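Local coordinates for envelope glycoprotein E (Human herpesvirus 1, PDB 2GIY) that forms, together with gI, an envelope complex that binds the Fc part of host IgG and is required in epithelial cells for cell-to-cell spread of the virus, at residues F23-V33 with N132-S143. Sequence-based numbering, arbitrary orientation.
Sequences FSPGETFSTNV and NLEFRDASPQHS
Phe-29 and Phe-135 meet as an antiparallel hydrogen-bonded pair in the C-terminal domain of the gE ectodomain, an immunoglobulin V-type fold, where strand 29-30 forms one edge of a small three-stranded antiparallel sheet, beside its middle strand 133-135. The pairing illustrates how a short strand pair is matched by side-chain bumps and hollows on one face. The two rings lie nearly parallel, planes 16° apart, but slid so that they barely overlap; Phe-29 CE1 comes within 3.5 Å of Phe-135 CD1, and Phe-135 CB sits over one face of the Phe-29 ring. Phe-29 reaches this place because CG stands between its backbone N and carbonyl carbon (chi1 65°), which folds the ring across its partner.

The next bump is the methyl of Ala-138. Its CB fits the mouth of the notch where the Phe-23 and Phe-29 rings converge, 3.6 Å from Phe-23 CE1 and 3.8 Å from Phe-29 CE2. Phe-23 also pushes its edge toward the carbonyl O of Ser-139, with CZ 3.4 Å away. Further in, Ile-164 of strand 155-165 packs against Phe-29 and Thr-31, joining this edge to the larger sheet of the sandwich.

Beyond the rings, the type II turn from Ser-24 to Glu-27 is pinned by Gly-26 N, which gives its hydrogen to Ala-138 O at 2.7 Å. On the opposite face Ser-30 CB packs 3.6 Å from Glu-134 CG, and Arg-136 holds Glu-134 OE1 side-on with NE and NH2.

At the far end polar groups replace apolar ones. Thr-31 OG1 accepts from Leu-133 N and donates to Asn-132 OD1 at 2.7 Å, while Val-33 N, with an N-H...O angle of 170°, meets a lone pair of Asn-132 OD1 in the carbonyl plane.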
ATOM      1  N   PHE A  23     -14.245  -9.480  17.428  1.00 12.64           N
ATOM      2  CA  PHE A  23     -15.212 -10.566  17.436  1.00 13.01           C
ATOM      3  C   PHE A  23     -15.631 -10.941  18.851  1.00 14.23           C
ATOM      4  O   PHE A  23     -14.915 -10.673  19.815  1.00 14.57           O
ATOM      5  CB  PHE A  23     -14.632 -11.798  16.726  1.00 12.45           C
ATOM      6  CG  PHE A  23     -13.572 -12.528  17.515  1.00 13.33           C
ATOM      7  CD1 PHE A  23     -13.926 -13.458  18.493  1.00 14.01           C
ATOM      8  CD2 PHE A  23     -12.223 -12.292  17.273  1.00 13.29           C
ATOM      9  CE1 PHE A  23     -12.950 -14.148  19.221  1.00 12.62           C
ATOM     10  CE2 PHE A  23     -11.236 -12.973  17.994  1.00 13.35           C
ATOM     11  CZ  PHE A  23     -11.603 -13.906  18.971  1.00 11.85           C
ATOM     12  N   SER A  24     -16.802 -11.559  18.963  1.00 15.16           N
ATOM     13  CA  SER A  24     -17.310 -12.020  20.248  1.00 17.10           C
ATOM     14  C   SER A  24     -17.203 -13.538  20.195  1.00 16.97           C
ATOM     15  O   SER A  24     -17.424 -14.141  19.143  1.00 17.18           O
ATOM     16  CB  SER A  24     -18.770 -11.595  20.441  1.00 18.57           C
ATOM     17  OG  SER A  24     -18.876 -10.184  20.536  1.00 23.90           O
ATOM     18  N   PRO A  25     -16.845 -14.177  21.318  1.00 16.07           N
ATOM     19  CA  PRO A  25     -16.711 -15.637  21.368  1.00 15.73           C
ATOM     20  C   PRO A  25     -17.917 -16.391  20.808  1.00 17.60           C
ATOM     21  O   PRO A  25     -19.067 -16.093  21.150  1.00 16.21           O
ATOM     22  CB  PRO A  25     -16.503 -15.912  22.854  1.00 16.97           C
ATOM     23  CG  PRO A  25     -15.782 -14.684  23.317  1.00 16.48           C
ATOM     24  CD  PRO A  25     -16.553 -13.578  22.632  1.00 17.10           C
ATOM     25  N   GLY A  26     -17.646 -17.368  19.948  1.00 16.43           N
ATOM     26  CA  GLY A  26     -18.718 -18.149  19.358  1.00 18.36           C
ATOM     27  C   GLY A  26     -19.069 -17.740  17.940  1.00 19.17           C
ATOM     28  O   GLY A  26     -19.745 -18.482  17.226  1.00 20.78           O
ATOM     29  N   GLU A  27     -18.619 -16.559  17.526  1.00 19.28           N
ATOM     30  CA  GLU A  27     -18.906 -16.078  16.182  1.00 19.05           C
ATOM     31  C   GLU A  27     -18.036 -16.768  15.141  1.00 19.74           C
ATOM     32  O   GLU A  27     -16.973 -17.306  15.450  1.00 19.33           O
ATOM     33  CB  GLU A  27     -18.679 -14.566  16.080  1.00 21.41           C
ATOM     34  CG  GLU A  27     -19.574 -13.720  16.967  1.00 23.66           C
ATOM     35  CD  GLU A  27     -19.466 -12.239  16.650  1.00 26.31           C
ATOM     36  OE1 GLU A  27     -18.334 -11.747  16.464  1.00 24.80           O
ATOM     37  OE2 GLU A  27     -20.516 -11.564  16.592  1.00 29.45           O
ATOM     38  N   THR A  28     -18.510 -16.756  13.904  1.00 18.31           N
ATOM     39  CA  THR A  28     -17.772 -17.329  12.790  1.00 18.57           C
ATOM     40  C   THR A  28     -17.580 -16.170  11.831  1.00 17.41           C
ATOM     41  O   THR A  28     -18.530 -15.459  11.505  1.00 17.41           O
ATOM     42  CB  THR A  28     -18.558 -18.460  12.100  1.00 19.33           C
ATOM     43  OG1 THR A  28     -18.638 -19.585  12.979  1.00 20.28           O
ATOM     44  CG2 THR A  28     -17.866 -18.885  10.810  1.00 18.31           C
ATOM     45  N   PHE A  29     -16.344 -15.957  11.402  1.00 16.34           N
ATOM     46  CA  PHE A  29     -16.058 -14.861  10.496  1.00 16.78           C
ATOM     47  C   PHE A  29     -14.820 -15.156   9.673  1.00 17.01           C
ATOM     48  O   PHE A  29     -14.116 -16.138   9.912  1.00 16.57           O
ATOM     49  CB  PHE A  29     -15.860 -13.566  11.289  1.00 17.53           C
ATOM     50  CG  PHE A  29     -14.656 -13.580  12.189  1.00 17.51           C
ATOM     51  CD1 PHE A  29     -13.398 -13.239  11.699  1.00 16.46           C
ATOM     52  CD2 PHE A  29     -14.778 -13.941  13.528  1.00 16.14           C
ATOM     53  CE1 PHE A  29     -12.281 -13.252  12.532  1.00 14.86           C
ATOM     54  CE2 PHE A  29     -13.672 -13.960  14.368  1.00 15.99           C
ATOM     55  CZ  PHE A  29     -12.418 -13.614  13.869  1.00 16.18           C
ATOM     56  N   SER A  30     -14.558 -14.288   8.707  1.00 17.58           N
ATOM     57  CA  SER A  30     -13.410 -14.433   7.832  1.00 17.35           C
ATOM     58  C   SER A  30     -12.712 -13.094   7.663  1.00 16.75           C
ATOM     59  O   SER A  30     -13.326 -12.041   7.831  1.00 16.82           O
ATOM     60  CB  SER A  30     -13.872 -14.939   6.461  1.00 19.16           C
ATOM     61  OG  SER A  30     -12.848 -14.810   5.495  1.00 23.76           O
ATOM     62  N   THR A  31     -11.421 -13.131   7.354  1.00 15.35           N
ATOM     63  CA  THR A  31     -10.695 -11.900   7.109  1.00 14.73           C
ATOM     64  C   THR A  31     -11.170 -11.486   5.723  1.00 15.93           C
ATOM     65  O   THR A  31     -11.802 -12.276   5.017  1.00 15.24           O
ATOM     66  CB  THR A  31      -9.165 -12.117   7.081  1.00 14.76           C
ATOM     67  OG1 THR A  31      -8.831 -13.076   6.068  1.00 14.04           O
ATOM     68  CG2 THR A  31      -8.676 -12.614   8.432  1.00 13.02           C
ATOM     69  N   ASN A  32     -10.873 -10.256   5.332  1.00 17.14           N
ATOM     70  CA  ASN A  32     -11.290  -9.762   4.029  1.00 17.83           C
ATOM     71  C   ASN A  32     -10.152  -8.975   3.400  1.00 17.10           C
ATOM     72  O   ASN A  32     -10.257  -7.771   3.175  1.00 19.08           O
ATOM     73  CB  ASN A  32     -12.532  -8.881   4.180  1.00 21.90           C
ATOM     74  CG  ASN A  32     -13.057  -8.380   2.853  1.00 26.25           C
ATOM     75  OD1 ASN A  32     -13.229  -9.153   1.908  1.00 30.01           O
ATOM     76  ND2 ASN A  32     -13.324  -7.082   2.775  1.00 30.67           N
ATOM     77  N   VAL A  33      -9.053  -9.673   3.140  1.00 14.70           N
ATOM     78  CA  VAL A  33      -7.880  -9.064   2.539  1.00 14.95           C
ATOM     79  C   VAL A  33      -7.998  -9.125   1.022  1.00 15.30           C
ATOM     80  O   VAL A  33      -8.443 -10.130   0.468  1.00 15.51           O
ATOM     81  CB  VAL A  33      -6.594  -9.811   2.961  1.00 15.22           C
ATOM     82  CG1 VAL A  33      -5.371  -9.151   2.341  1.00 16.11           C
ATOM     83  CG2 VAL A  33      -6.484  -9.830   4.479  1.00 14.94           C
ATOM     84  N   ASN A 132      -7.712 -15.671   2.419  1.00 13.11           N
ATOM     85  CA  ASN A 132      -8.293 -15.231   3.680  1.00 14.58           C
ATOM     86  C   ASN A 132      -8.390 -16.352   4.698  1.00 13.53           C
ATOM     87  O   ASN A 132      -8.479 -17.527   4.346  1.00 12.78           O
ATOM     88  CB  ASN A 132      -9.680 -14.631   3.455  1.00 15.56           C
ATOM     89  CG  ASN A 132      -9.617 -13.249   2.857  1.00 16.58           C
ATOM     90  OD1 ASN A 132      -9.040 -12.334   3.447  1.00 14.40           O
ATOM     91  ND2 ASN A 132     -10.208 -13.084   1.680  1.00 19.56           N
ATOM     92  N   LEU A 133      -8.364 -15.972   5.969  1.00 13.16           N
ATOM     93  CA  LEU A 133      -8.461 -16.925   7.066  1.00 13.65           C
ATOM     94  C   LEU A 133      -9.880 -16.928   7.608  1.00 13.41           C
ATOM     95  O   LEU A 133     -10.506 -15.876   7.725  1.00 13.82           O
ATOM     96  CB  LEU A 133      -7.519 -16.527   8.205  1.00 10.57           C
ATOM     97  CG  LEU A 133      -6.022 -16.442   7.915  1.00 12.51           C
ATOM     98  CD1 LEU A 133      -5.305 -15.940   9.167  1.00 12.65           C
ATOM     99  CD2 LEU A 133      -5.494 -17.810   7.498  1.00 12.82           C
ATOM    100  N   GLU A 134     -10.378 -18.111   7.951  1.00 13.95           N
ATOM    101  CA  GLU A 134     -11.711 -18.224   8.514  1.00 15.89           C
ATOM    102  C   GLU A 134     -11.627 -18.760   9.933  1.00 16.65           C
ATOM    103  O   GLU A 134     -10.878 -19.698  10.205  1.00 16.60           O
ATOM    104  CB  GLU A 134     -12.588 -19.147   7.666  1.00 19.68           C
ATOM    105  CG  GLU A 134     -13.238 -18.452   6.489  1.00 23.20           C
ATOM    106  CD  GLU A 134     -14.296 -19.307   5.826  1.00 25.40           C
ATOM    107  OE1 GLU A 134     -15.023 -20.017   6.554  1.00 26.97           O
ATOM    108  OE2 GLU A 134     -14.409 -19.259   4.584  1.00 27.52           O
ATOM    109  N   PHE A 135     -12.395 -18.147  10.829  1.00 15.58           N
ATOM    110  CA  PHE A 135     -12.441 -18.549  12.230  1.00 14.48           C
ATOM    111  C   PHE A 135     -13.845 -19.053  12.560  1.00 14.88           C
ATOM    112  O   PHE A 135     -14.820 -18.307  12.456  1.00 15.94           O
ATOM    113  CB  PHE A 135     -12.097 -17.362  13.137  1.00 14.41           C
ATOM    114  CG  PHE A 135     -10.707 -16.818  12.931  1.00 14.43           C
ATOM    115  CD1 PHE A 135     -10.394 -16.071  11.799  1.00 15.21           C
ATOM    116  CD2 PHE A 135      -9.710 -17.053  13.875  1.00 15.67           C
ATOM    117  CE1 PHE A 135      -9.108 -15.562  11.612  1.00 16.14           C
ATOM    118  CE2 PHE A 135      -8.421 -16.548  13.696  1.00 14.79           C
ATOM    119  CZ  PHE A 135      -8.122 -15.802  12.561  1.00 14.44           C
ATOM    120  N   ARG A 136     -13.940 -20.321  12.946  1.00 15.57           N
ATOM    121  CA  ARG A 136     -15.221 -20.936  13.292  1.00 18.07           C
ATOM    122  C   ARG A 136     -15.328 -21.052  14.809  1.00 17.41           C
ATOM    123  O   ARG A 136     -14.375 -21.469  15.468  1.00 18.42           O
ATOM    124  CB  ARG A 136     -15.334 -22.335  12.667  1.00 17.52           C
ATOM    125  CG  ARG A 136     -15.583 -22.364  11.157  1.00 21.29           C
ATOM    126  CD  ARG A 136     -14.410 -21.814  10.352  1.00 21.88           C
ATOM    127  NE  ARG A 136     -14.678 -21.865   8.912  1.00 24.88           N
ATOM    128  CZ  ARG A 136     -14.672 -22.979   8.184  1.00 24.59           C
ATOM    129  NH1 ARG A 136     -14.402 -24.147   8.753  1.00 24.18           N
ATOM    130  NH2 ARG A 136     -14.950 -22.928   6.886  1.00 24.54           N
ATOM    131  N   ASP A 137     -16.486 -20.689  15.352  1.00 17.81           N
ATOM    132  CA  ASP A 137     -16.713 -20.735  16.794  1.00 19.44           C
ATOM    133  C   ASP A 137     -15.519 -20.093  17.499  1.00 19.40           C
ATOM    134  O   ASP A 137     -14.956 -20.650  18.443  1.00 19.92           O
ATOM    135  CB  ASP A 137     -16.894 -22.186  17.253  1.00 19.87           C
ATOM    136  CG  ASP A 137     -17.470 -22.289  18.655  1.00 21.15           C
ATOM    137  OD1 ASP A 137     -18.093 -21.310  19.115  1.00 20.77           O
ATOM    138  OD2 ASP A 137     -17.314 -23.351  19.291  1.00 20.97           O
ATOM    139  N   ALA A 138     -15.150 -18.910  17.016  1.00 19.31           N
ATOM    140  CA  ALA A 138     -14.018 -18.151  17.537  1.00 17.71           C
ATOM    141  C   ALA A 138     -14.010 -18.062  19.059  1.00 17.99           C
ATOM    142  O   ALA A 138     -15.056 -17.926  19.692  1.00 17.96           O
ATOM    143  CB  ALA A 138     -14.021 -16.747  16.933  1.00 17.61           C
ATOM    144  N   SER A 139     -12.820 -18.151  19.643  1.00 17.09           N
ATOM    145  CA  SER A 139     -12.679 -18.066  21.090  1.00 17.09           C
ATOM    146  C   SER A 139     -11.500 -17.156  21.409  1.00 14.76           C
ATOM    147  O   SER A 139     -10.745 -16.773  20.517  1.00 13.56           O
ATOM    148  CB  SER A 139     -12.452 -19.458  21.699  1.00 19.55           C
ATOM    149  OG  SER A 139     -11.106 -19.886  21.536  1.00 20.94           O
ATOM    150  N   PRO A 140     -11.336 -16.781  22.684  1.00 14.52           N
ATOM    151  CA  PRO A 140     -10.224 -15.903  23.063  1.00 13.22           C
ATOM    152  C   PRO A 140      -8.846 -16.409  22.629  1.00 12.51           C
ATOM    153  O   PRO A 140      -7.909 -15.620  22.496  1.00 12.55           O
ATOM    154  CB  PRO A 140     -10.364 -15.815  24.580  1.00 14.18           C
ATOM    155  CG  PRO A 140     -11.849 -15.892  24.772  1.00 15.51           C
ATOM    156  CD  PRO A 140     -12.238 -17.011  23.829  1.00 14.29           C
ATOM    157  N   GLN A 141      -8.726 -17.716  22.393  1.00 12.01           N
ATOM    158  CA  GLN A 141      -7.450 -18.307  21.981  1.00 14.18           C
ATOM    159  C   GLN A 141      -6.998 -17.770  20.618  1.00 13.79           C
ATOM    160  O   GLN A 141      -5.811 -17.801  20.290  1.00 13.27           O
ATOM    161  CB  GLN A 141      -7.575 -19.836  21.894  1.00 17.07           C
ATOM    162  CG  GLN A 141      -8.124 -20.320  20.546  1.00 24.99           C
ATOM    163  CD  GLN A 141      -8.647 -21.744  20.567  1.00 30.06           C
ATOM    164  OE1 GLN A 141      -9.700 -22.024  21.141  1.00 32.66           O
ATOM    165  NE2 GLN A 141      -7.913 -22.655  19.935  1.00 33.93           N
ATOM    166  N   HIS A 142      -7.951 -17.286  19.825  1.00 12.64           N
ATOM    167  CA  HIS A 142      -7.649 -16.767  18.488  1.00 12.09           C
ATOM    168  C   HIS A 142      -7.216 -15.304  18.459  1.00 10.94           C
ATOM    169  O   HIS A 142      -6.745 -14.818  17.432  1.00 11.72           O
ATOM    170  CB  HIS A 142      -8.871 -16.936  17.578  1.00 13.30           C
ATOM    171  CG  HIS A 142      -9.263 -18.361  17.355  1.00 14.39           C
ATOM    172  ND1 HIS A 142     -10.537 -18.831  17.598  1.00 16.09           N
ATOM    173  CD2 HIS A 142      -8.552 -19.420  16.902  1.00 13.91           C
ATOM    174  CE1 HIS A 142     -10.592 -20.117  17.303  1.00 16.81           C
ATOM    175  NE2 HIS A 142      -9.402 -20.499  16.879  1.00 15.93           N
ATOM    176  N   SER A 143      -7.371 -14.602  19.576  1.00  9.32           N
ATOM    177  CA  SER A 143      -7.013 -13.192  19.638  1.00 10.16           C
ATOM    178  C   SER A 143      -5.515 -12.955  19.487  1.00 11.21           C
ATOM    179  O   SER A 143      -4.701 -13.669  20.075  1.00 12.48           O
ATOM    180  CB  SER A 143      -7.503 -12.590  20.957  1.00 11.16           C
ATOM    181  OG  SER A 143      -8.919 -12.710  21.061  1.00 12.13           O
TER
HETATM  182  O   HOH W   1     -11.460 -10.826   0.641  1.00 29.99           O